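Local coordinates for Exo-poly-alpha-D-galacturonosidase (Thermotoga maritima, PDB 3JUR), which probably hydrolyses the alpha-linked galacturonic acid chains of pectin, as a glycoside hydrolase family 28 polygalacturonase with a right-handed parallel beta-helix fold, at residues V322-L328 with V351-R357; G386-I392 with A413-L419. Residues are numbered along the deposited sequence.

Contact 1 (V322-L328 with V351-R357); sequences VERALRL and VSEEVIR
Two successive coils of a parallel beta-helix stack here, each at a turn that leads into a strand. The chain turns a corner at Ala-325 (phi/psi -85/-53°) and Leu-326 in 322-328, and at Val-355 (-68/-49°) and Ile-356 in 351-357. Leu-326 pairs in parallel with Ile-356 (CA-CA 5.0 Å) and Arg-327 with Arg-357 (CA-CA 4.7 Å). Glu-353 N donates to Glu-323 O (2.9 Å). At the corner, Leu-326 N donates to Val-355 O (3.1 Å); then Arg-357 N donates to Leu-326 O (2.9 Å) and Leu-328 N to Arg-357 O (2.8 Å). Such coil-to-coil bonding is characteristic of a parallel beta-helix, the fold of family 28. Leu-326 and Ile-356 point into its interior. On the other face, chi1 m and chi2 t carry the Arg-324 guanidinium to Glu-354. Arg-324 NE forms a salt bridge with Glu-354 OE1 (2.7 Å) and Arg-324 NH1 one with Glu-323 OE1 (2.9 Å). Arg-357 NH2 adds a weak one to Glu-354 OE1 (3.3 Å), completing a four-residue network.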
ATOM      1  N   VAL D 322      11.814 -20.757   9.780  1.00 21.56           N
ATOM      2  CA  VAL D 322      12.467 -21.580   8.755  1.00 21.79           C
ATOM      3  C   VAL D 322      13.269 -20.743   7.765  1.00 21.92           C
ATOM      4  O   VAL D 322      13.023 -19.543   7.609  1.00 22.15           O
ATOM      5  CB  VAL D 322      11.447 -22.469   7.990  1.00 21.72           C
ATOM      6  CG1 VAL D 322      10.670 -23.351   8.971  1.00 21.15           C
ATOM      7  CG2 VAL D 322      10.482 -21.618   7.128  1.00 21.72           C
ATOM      8  N   GLU D 323      14.232 -21.369   7.095  1.00 21.79           N
ATOM      9  CA  GLU D 323      15.020 -20.643   6.105  1.00 21.66           C
ATOM     10  C   GLU D 323      14.178 -20.288   4.891  1.00 21.68           C
ATOM     11  O   GLU D 323      14.315 -19.191   4.335  1.00 21.39           O
ATOM     12  CB  GLU D 323      16.251 -21.443   5.673  1.00 21.76           C
ATOM     13  CG  GLU D 323      17.341 -21.523   6.736  1.00 21.85           C
ATOM     14  CD  GLU D 323      18.597 -22.234   6.240  1.00 24.63           C
ATOM     15  OE1 GLU D 323      18.638 -22.638   5.058  1.00 25.40           O
ATOM     16  OE2 GLU D 323      19.553 -22.383   7.036  1.00 25.53           O
ATOM     17  N   ARG D 324      13.328 -21.236   4.484  1.00 21.39           N
ATOM     18  CA  ARG D 324      12.493 -21.119   3.294  1.00 21.57           C
ATOM     19  C   ARG D 324      11.164 -21.813   3.528  1.00 21.52           C
ATOM     20  O   ARG D 324      11.103 -22.866   4.181  1.00 22.03           O
ATOM     21  CB  ARG D 324      13.177 -21.760   2.073  1.00 21.67           C
ATOM     22  CG  ARG D 324      14.532 -21.161   1.749  1.00 22.30           C
ATOM     23  CD  ARG D 324      15.335 -21.936   0.714  1.00 22.35           C
ATOM     24  NE  ARG D 324      16.717 -21.460   0.798  1.00 22.23           N
ATOM     25  CZ  ARG D 324      17.624 -21.926   1.650  1.00 21.70           C
ATOM     26  NH1 ARG D 324      17.324 -22.938   2.472  1.00 20.81           N
ATOM     27  NH2 ARG D 324      18.835 -21.388   1.671  1.00 18.82           N
ATOM     28  N   ALA D 325      10.100 -21.246   2.976  1.00 21.28           N
ATOM     29  CA  ALA D 325       8.784 -21.859   3.102  1.00 21.94           C
ATOM     30  C   ALA D 325       8.584 -22.914   2.018  1.00 22.08           C
ATOM     31  O   ALA D 325       8.251 -24.066   2.314  1.00 21.86           O
ATOM     32  CB  ALA D 325       7.682 -20.802   3.058  1.00 21.73           C
ATOM     33  N   LEU D 326       8.798 -22.505   0.765  1.00 22.07           N
ATOM     34  CA  LEU D 326       8.659 -23.374  -0.397  1.00 22.32           C
ATOM     35  C   LEU D 326       9.964 -23.312  -1.186  1.00 22.58           C
ATOM     36  O   LEU D 326      10.445 -22.228  -1.529  1.00 22.78           O
ATOM     37  CB  LEU D 326       7.483 -22.935  -1.286  1.00 21.85           C
ATOM     38  CG  LEU D 326       7.271 -23.665  -2.629  1.00 22.12           C
ATOM     39  CD1 LEU D 326       6.928 -25.164  -2.447  1.00 21.11           C
ATOM     40  CD2 LEU D 326       6.202 -22.992  -3.478  1.00 19.45           C
ATOM     41  N   ARG D 327      10.516 -24.482  -1.482  1.00 22.82           N
ATOM     42  CA  ARG D 327      11.813 -24.592  -2.132  1.00 23.05           C
ATOM     43  C   ARG D 327      11.789 -25.676  -3.212  1.00 22.66           C
ATOM     44  O   ARG D 327      11.499 -26.828  -2.915  1.00 22.25           O
ATOM     45  CB  ARG D 327      12.857 -24.922  -1.064  1.00 23.46           C
ATOM     46  CG  ARG D 327      14.304 -24.848  -1.515  1.00 25.77           C
ATOM     47  CD  ARG D 327      15.208 -25.346  -0.396  1.00 27.26           C
ATOM     48  NE  ARG D 327      16.594 -24.938  -0.612  1.00 29.47           N
ATOM     49  CZ  ARG D 327      17.627 -25.425   0.067  1.00 29.80           C
ATOM     50  NH1 ARG D 327      17.437 -26.338   1.014  1.00 29.33           N
ATOM     51  NH2 ARG D 327      18.851 -24.997  -0.204  1.00 31.20           N
ATOM     52  N   LEU D 328      12.072 -25.296  -4.459  1.00 22.63           N
ATOM     53  CA  LEU D 328      12.301 -26.258  -5.543  1.00 22.42           C
ATOM     54  C   LEU D 328      13.768 -26.193  -5.999  1.00 22.48           C
ATOM     55  O   LEU D 328      14.277 -25.116  -6.331  1.00 21.88           O
ATOM     56  CB  LEU D 328      11.335 -26.027  -6.718  1.00 22.25           C
ATOM     57  CG  LEU D 328       9.865 -26.473  -6.581  1.00 22.50           C
ATOM     58  CD1 LEU D 328       9.097 -25.681  -5.526  1.00 22.11           C
ATOM     59  CD2 LEU D 328       9.140 -26.382  -7.909  1.00 22.13           C
ATOM     60  N   VAL D 351      10.597 -16.033   8.299  1.00 21.21           N
ATOM     61  CA  VAL D 351      11.462 -16.679   7.308  1.00 20.91           C
ATOM     62  C   VAL D 351      12.814 -15.943   7.256  1.00 21.03           C
ATOM     63  O   VAL D 351      12.845 -14.715   7.263  1.00 20.99           O
ATOM     64  CB  VAL D 351      10.796 -16.706   5.914  1.00 20.92           C
ATOM     65  CG1 VAL D 351      11.733 -17.314   4.874  1.00 20.37           C
ATOM     66  CG2 VAL D 351       9.468 -17.477   5.956  1.00 19.93           C
ATOM     67  N   SER D 352      13.924 -16.681   7.225  1.00 21.42           N
ATOM     68  CA  SER D 352      15.259 -16.042   7.256  1.00 21.91           C
ATOM     69  C   SER D 352      15.959 -15.862   5.889  1.00 21.93           C
ATOM     70  O   SER D 352      16.718 -14.912   5.716  1.00 22.32           O
ATOM     71  CB  SER D 352      16.192 -16.753   8.236  1.00 21.69           C
ATOM     72  OG  SER D 352      16.411 -18.088   7.814  1.00 22.69           O
ATOM     73  N   GLU D 353      15.712 -16.758   4.937  1.00 21.64           N
ATOM     74  CA  GLU D 353      16.361 -16.673   3.618  1.00 21.45           C
ATOM     75  C   GLU D 353      15.395 -16.246   2.513  1.00 21.67           C
ATOM     76  O   GLU D 353      15.306 -15.058   2.207  1.00 21.38           O
ATOM     77  CB  GLU D 353      17.068 -17.990   3.253  1.00 21.41           C
ATOM     78  CG  GLU D 353      18.210 -18.361   4.210  1.00 22.17           C
ATOM     79  CD  GLU D 353      19.388 -17.386   4.142  1.00 24.29           C
ATOM     80  OE1 GLU D 353      19.705 -16.895   3.041  1.00 26.01           O
ATOM     81  OE2 GLU D 353      19.997 -17.104   5.191  1.00 24.20           O
ATOM     82  N   GLU D 354      14.684 -17.208   1.914  1.00 21.34           N
ATOM     83  CA  GLU D 354      13.723 -16.903   0.858  1.00 21.38           C
ATOM     84  C   GLU D 354      12.386 -17.531   1.186  1.00 20.98           C
ATOM     85  O   GLU D 354      12.335 -18.697   1.554  1.00 20.92           O
ATOM     86  CB  GLU D 354      14.192 -17.411  -0.519  1.00 21.62           C
ATOM     87  CG  GLU D 354      15.565 -16.930  -0.972  1.00 23.00           C
ATOM     88  CD  GLU D 354      16.682 -17.933  -0.684  1.00 24.37           C
ATOM     89  OE1 GLU D 354      16.389 -19.128  -0.440  1.00 25.59           O
ATOM     90  OE2 GLU D 354      17.858 -17.522  -0.723  1.00 23.52           O
ATOM     91  N   VAL D 355      11.304 -16.772   1.044  1.00 20.83           N
ATOM     92  CA  VAL D 355       9.982 -17.313   1.303  1.00 20.50           C
ATOM     93  C   VAL D 355       9.643 -18.353   0.236  1.00 21.11           C
ATOM     94  O   VAL D 355       9.213 -19.464   0.550  1.00 21.32           O
ATOM     95  CB  VAL D 355       8.890 -16.211   1.359  1.00 20.90           C
ATOM     96  CG1 VAL D 355       7.514 -16.839   1.599  1.00 19.44           C
ATOM     97  CG2 VAL D 355       9.204 -15.171   2.435  1.00 18.28           C
ATOM     98  N   ILE D 356       9.853 -17.977  -1.025  1.00 21.57           N
ATOM     99  CA  ILE D 356       9.643 -18.854  -2.176  1.00 21.91           C
ATOM    100  C   ILE D 356      10.943 -18.905  -2.991  1.00 22.26           C
ATOM    101  O   ILE D 356      11.447 -17.876  -3.437  1.00 22.16           O
ATOM    102  CB  ILE D 356       8.464 -18.366  -3.056  1.00 21.99           C
ATOM    103  CG1 ILE D 356       7.141 -18.422  -2.270  1.00 22.41           C
ATOM    104  CG2 ILE D 356       8.359 -19.190  -4.337  1.00 22.15           C
ATOM    105  CD1 ILE D 356       6.054 -17.507  -2.840  1.00 23.54           C
ATOM    106  N   ARG D 357      11.476 -20.113  -3.166  1.00 22.48           N
ATOM    107  CA  ARG D 357      12.727 -20.316  -3.863  1.00 23.04           C
ATOM    108  C   ARG D 357      12.582 -21.368  -4.953  1.00 22.80           C
ATOM    109  O   ARG D 357      12.176 -22.497  -4.682  1.00 23.00           O
ATOM    110  CB  ARG D 357      13.830 -20.750  -2.882  1.00 22.84           C
ATOM    111  CG  ARG D 357      15.186 -21.011  -3.544  1.00 24.66           C
ATOM    112  CD  ARG D 357      15.908 -19.708  -3.778  1.00 26.67           C
ATOM    113  NE  ARG D 357      17.165 -19.838  -4.513  1.00 28.41           N
ATOM    114  CZ  ARG D 357      18.345 -20.147  -3.980  1.00 29.96           C
ATOM    115  NH1 ARG D 357      19.415 -20.215  -4.760  1.00 31.16           N
ATOM    116  NH2 ARG D 357      18.467 -20.400  -2.685  1.00 31.34           N
TER
HETATM  117  O   HOH W   1      19.553 -19.167   0.091  1.00 24.43           O

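Contact 2 (G386-I392 with A413-L419)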
ATOM      1  N   GLY D 386      12.505 -12.299   5.564  1.00 21.56           N
ATOM      2  CA  GLY D 386      13.332 -12.878   4.504  1.00 21.49           C
ATOM      3  C   GLY D 386      14.282 -11.914   3.813  1.00 21.24           C
ATOM      4  O   GLY D 386      14.048 -10.710   3.771  1.00 20.52           O
ATOM      5  N   LYS D 387      15.366 -12.463   3.278  1.00 20.87           N
ATOM      6  CA  LYS D 387      16.219 -11.729   2.345  1.00 20.95           C
ATOM      7  C   LYS D 387      15.475 -11.565   1.023  1.00 20.48           C
ATOM      8  O   LYS D 387      15.585 -10.520   0.378  1.00 20.27           O
ATOM      9  CB  LYS D 387      17.561 -12.452   2.144  1.00 20.78           C
ATOM     10  CG  LYS D 387      18.467 -12.360   3.360  1.00 21.90           C
ATOM     11  CD  LYS D 387      19.503 -13.480   3.439  1.00 22.64           C
ATOM     12  CE  LYS D 387      20.178 -13.461   4.815  1.00 23.98           C
ATOM     13  NZ  LYS D 387      21.209 -14.530   4.975  1.00 25.02           N
ATOM     14  N   TYR D 388      14.718 -12.600   0.646  1.00 20.07           N
ATOM     15  CA  TYR D 388      13.892 -12.607  -0.569  1.00 20.27           C
ATOM     16  C   TYR D 388      12.472 -13.082  -0.283  1.00 20.31           C
ATOM     17  O   TYR D 388      12.274 -14.042   0.463  1.00 20.26           O
ATOM     18  CB  TYR D 388      14.484 -13.548  -1.619  1.00 19.97           C
ATOM     19  CG  TYR D 388      15.849 -13.144  -2.118  1.00 20.59           C
ATOM     20  CD1 TYR D 388      15.993 -12.461  -3.327  1.00 19.10           C
ATOM     21  CD2 TYR D 388      16.997 -13.445  -1.378  1.00 20.54           C
ATOM     22  CE1 TYR D 388      17.253 -12.092  -3.790  1.00 21.38           C
ATOM     23  CE2 TYR D 388      18.265 -13.083  -1.831  1.00 21.31           C
ATOM     24  CZ  TYR D 388      18.384 -12.410  -3.034  1.00 22.12           C
ATOM     25  OH  TYR D 388      19.631 -12.051  -3.469  1.00 23.00           O
ATOM     26  N   ALA D 389      11.486 -12.415  -0.869  1.00 19.97           N
ATOM     27  CA  ALA D 389      10.132 -12.965  -0.874  1.00 19.90           C
ATOM     28  C   ALA D 389      10.054 -14.024  -1.970  1.00 19.66           C
ATOM     29  O   ALA D 389       9.666 -15.169  -1.717  1.00 19.58           O
ATOM     30  CB  ALA D 389       9.083 -11.853  -1.102  1.00 19.64           C
ATOM     31  N   VAL D 390      10.433 -13.636  -3.184  1.00 19.40           N
ATOM     32  CA  VAL D 390      10.400 -14.537  -4.339  1.00 19.74           C
ATOM     33  C   VAL D 390      11.751 -14.504  -5.073  1.00 20.40           C
ATOM     34  O   VAL D 390      12.188 -13.453  -5.559  1.00 20.71           O
ATOM     35  CB  VAL D 390       9.263 -14.181  -5.324  1.00 20.05           C
ATOM     36  CG1 VAL D 390       9.240 -15.154  -6.499  1.00 19.73           C
ATOM     37  CG2 VAL D 390       7.907 -14.169  -4.631  1.00 19.18           C
ATOM     38  N   ARG D 391      12.410 -15.659  -5.127  1.00 20.47           N
ATOM     39  CA  ARG D 391      13.669 -15.814  -5.833  1.00 20.49           C
ATOM     40  C   ARG D 391      13.547 -16.998  -6.793  1.00 20.93           C
ATOM     41  O   ARG D 391      13.472 -18.153  -6.360  1.00 20.11           O
ATOM     42  CB  ARG D 391      14.803 -16.027  -4.829  1.00 21.19           C
ATOM     43  CG  ARG D 391      16.203 -16.034  -5.434  1.00 21.43           C
ATOM     44  CD  ARG D 391      17.238 -16.327  -4.359  1.00 22.24           C
ATOM     45  NE  ARG D 391      18.588 -16.361  -4.902  1.00 22.53           N
ATOM     46  CZ  ARG D 391      19.698 -16.524  -4.181  1.00 23.51           C
ATOM     47  NH1 ARG D 391      19.644 -16.690  -2.862  1.00 23.01           N
ATOM     48  NH2 ARG D 391      20.874 -16.528  -4.794  1.00 23.00           N
ATOM     49  N   ILE D 392      13.483 -16.700  -8.094  1.00 21.00           N
ATOM     50  CA  ILE D 392      13.244 -17.730  -9.114  1.00 21.43           C
ATOM     51  C   ILE D 392      14.324 -17.653 -10.181  1.00 21.61           C
ATOM     52  O   ILE D 392      14.463 -16.639 -10.864  1.00 21.43           O
ATOM     53  CB  ILE D 392      11.821 -17.617  -9.750  1.00 21.50           C
ATOM     54  CG1 ILE D 392      10.747 -17.878  -8.690  1.00 20.54           C
ATOM     55  CG2 ILE D 392      11.667 -18.592 -10.953  1.00 21.04           C
ATOM     56  CD1 ILE D 392       9.338 -17.450  -9.099  1.00 20.98           C
ATOM     57  N   ALA D 413      10.289  -8.678   3.697  1.00 23.64           N
ATOM     58  CA  ALA D 413      11.362  -9.279   2.922  1.00 23.78           C
ATOM     59  C   ALA D 413      12.210  -8.154   2.329  1.00 23.90           C
ATOM     60  O   ALA D 413      11.677  -7.136   1.899  1.00 23.53           O
ATOM     61  CB  ALA D 413      10.804 -10.167   1.833  1.00 23.93           C
ATOM     62  N   LYS D 414      13.527  -8.326   2.322  1.00 23.79           N
ATOM     63  CA  LYS D 414      14.407  -7.272   1.822  1.00 24.32           C
ATOM     64  C   LYS D 414      14.245  -7.051   0.314  1.00 23.88           C
ATOM     65  O   LYS D 414      14.007  -5.932  -0.123  1.00 24.03           O
ATOM     66  CB  LYS D 414      15.867  -7.534   2.215  1.00 24.48           C
ATOM     67  CG  LYS D 414      16.150  -7.164   3.676  1.00 27.69           C
ATOM     68  CD  LYS D 414      17.573  -7.525   4.123  1.00 30.73           C
ATOM     69  CE  LYS D 414      17.629  -8.905   4.778  1.00 31.84           C
ATOM     70  NZ  LYS D 414      18.924  -9.071   5.520  1.00 33.31           N
ATOM     71  N   ILE D 415      14.364  -8.123  -0.464  1.00 23.24           N
ATOM     72  CA  ILE D 415      14.087  -8.081  -1.895  1.00 22.80           C
ATOM     73  C   ILE D 415      12.743  -8.759  -2.166  1.00 22.29           C
ATOM     74  O   ILE D 415      12.494  -9.863  -1.678  1.00 22.75           O
ATOM     75  CB  ILE D 415      15.229  -8.750  -2.695  1.00 22.86           C
ATOM     76  CG1 ILE D 415      16.503  -7.909  -2.560  1.00 23.86           C
ATOM     77  CG2 ILE D 415      14.841  -8.934  -4.178  1.00 22.14           C
ATOM     78  CD1 ILE D 415      17.780  -8.627  -2.930  1.00 25.09           C
ATOM     79  N   SER D 416      11.868  -8.084  -2.911  1.00 21.31           N
ATOM     80  CA  SER D 416      10.568  -8.666  -3.282  1.00 21.06           C
ATOM     81  C   SER D 416      10.698  -9.756  -4.344  1.00 20.85           C
ATOM     82  O   SER D 416      10.231 -10.880  -4.145  1.00 21.09           O
ATOM     83  CB  SER D 416       9.597  -7.581  -3.759  1.00 20.55           C
ATOM     84  OG  SER D 416       9.350  -6.661  -2.719  1.00 21.15           O
ATOM     85  N   VAL D 417      11.316  -9.425  -5.478  1.00 20.58           N
ATOM     86  CA  VAL D 417      11.459 -10.393  -6.567  1.00 20.75           C
ATOM     87  C   VAL D 417      12.886 -10.399  -7.136  1.00 21.02           C
ATOM     88  O   VAL D 417      13.458  -9.349  -7.463  1.00 20.28           O
ATOM     89  CB  VAL D 417      10.414 -10.170  -7.716  1.00 21.10           C
ATOM     90  CG1 VAL D 417      10.592 -11.205  -8.857  1.00 20.79           C
ATOM     91  CG2 VAL D 417       8.985 -10.236  -7.183  1.00 20.47           C
ATOM     92  N   LEU D 418      13.459 -11.594  -7.207  1.00 21.07           N
ATOM     93  CA  LEU D 418      14.611 -11.836  -8.058  1.00 21.13           C
ATOM     94  C   LEU D 418      14.154 -12.877  -9.060  1.00 20.78           C
ATOM     95  O   LEU D 418      13.781 -13.993  -8.680  1.00 20.78           O
ATOM     96  CB  LEU D 418      15.833 -12.310  -7.256  1.00 21.28           C
ATOM     97  CG  LEU D 418      17.127 -12.556  -8.052  1.00 22.63           C
ATOM     98  CD1 LEU D 418      18.362 -12.438  -7.178  1.00 24.21           C
ATOM     99  CD2 LEU D 418      17.102 -13.932  -8.705  1.00 24.42           C
ATOM    100  N   LEU D 419      14.142 -12.491 -10.332  1.00 20.64           N
ATOM    101  CA  LEU D 419      13.743 -13.384 -11.411  1.00 20.68           C
ATOM    102  C   LEU D 419      14.822 -13.409 -12.479  1.00 20.77           C
ATOM    103  O   LEU D 419      15.251 -12.361 -12.954  1.00 20.60           O
ATOM    104  CB  LEU D 419      12.411 -12.946 -12.037  1.00 20.32           C
ATOM    105  CG  LEU D 419      11.868 -13.847 -13.163  1.00 20.96           C
ATOM    106  CD1 LEU D 419      11.315 -15.170 -12.606  1.00 18.25           C
ATOM    107  CD2 LEU D 419      10.806 -13.128 -14.001  1.00 20.46           C
TER
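This is a coil-on-coil step of the parallel beta-helix, close to the C-terminal end of the chain. Strands 390-392 and 417-419 run 4.7 Å apart at an angle of 5°, and the segments pair without a slip from Gly-386 with Ala-413 to Ile-392 with Leu-419. Gly-386 has a positive phi of 128°. At these backbone angles a CB would collide with the preceding carbonyl oxygen. Gly-386 O accepts from Lys-414 N (2.8 Å). Lys-387 O accepts from Ile-415 N (2.8 Å), while its NZ forms a salt bridge with Glu-353. Tyr-388 lies on the outer face, where its CE1 meets Ile-415 CD1 and Leu-418 CD1, each at 3.6 Å. At Ala-389 the chain turns a corner. Ala-389 N donates to Ile-415 O (2.9 Å), and its CB packs on Ala-413 CB (3.8 Å). Val-390 N then donates to Ser-416 O (2.9 Å), and Val-390 O accepts from Leu-418 N (2.8 Å). Ser-416 and Val-417 form a classic beta bulge opposite Leu-447. Arg-391 extends outward to Glu-354 and Glu-393, with its CG 4.0 Å from Leu-418 CD2. Ile-392 turns inward, its CB 3.8 Å from Leu-419 CD1. Ile-392 N donates to Leu-418 O at 2.8 Å, with an N-H...O angle of 173°.

Contacts 1 and 2 are steps of one beta-helix, separated by one further step, 351-357 on 386-392; their centres are about 10 Å apart. Their strands lie side by side in one sheet, in the order 327-329, 357-359, 388-393, 415-419. Segment 351-357 of contact 1 therefore borders segment 386-392 of contact 2. Ile-356 N lies 2.9 Å from Ala-389 O, a probable backbone hydrogen bond. On the outer face, Glu-353 OE2 forms a salt bridge with Lys-387 NZ (2.9 Å). Another joins Glu-354 to Arg-391, extending the charge network of contact 1 into contact 2. Arg-357 NE also packs on Arg-391 CD at 3.5 Å.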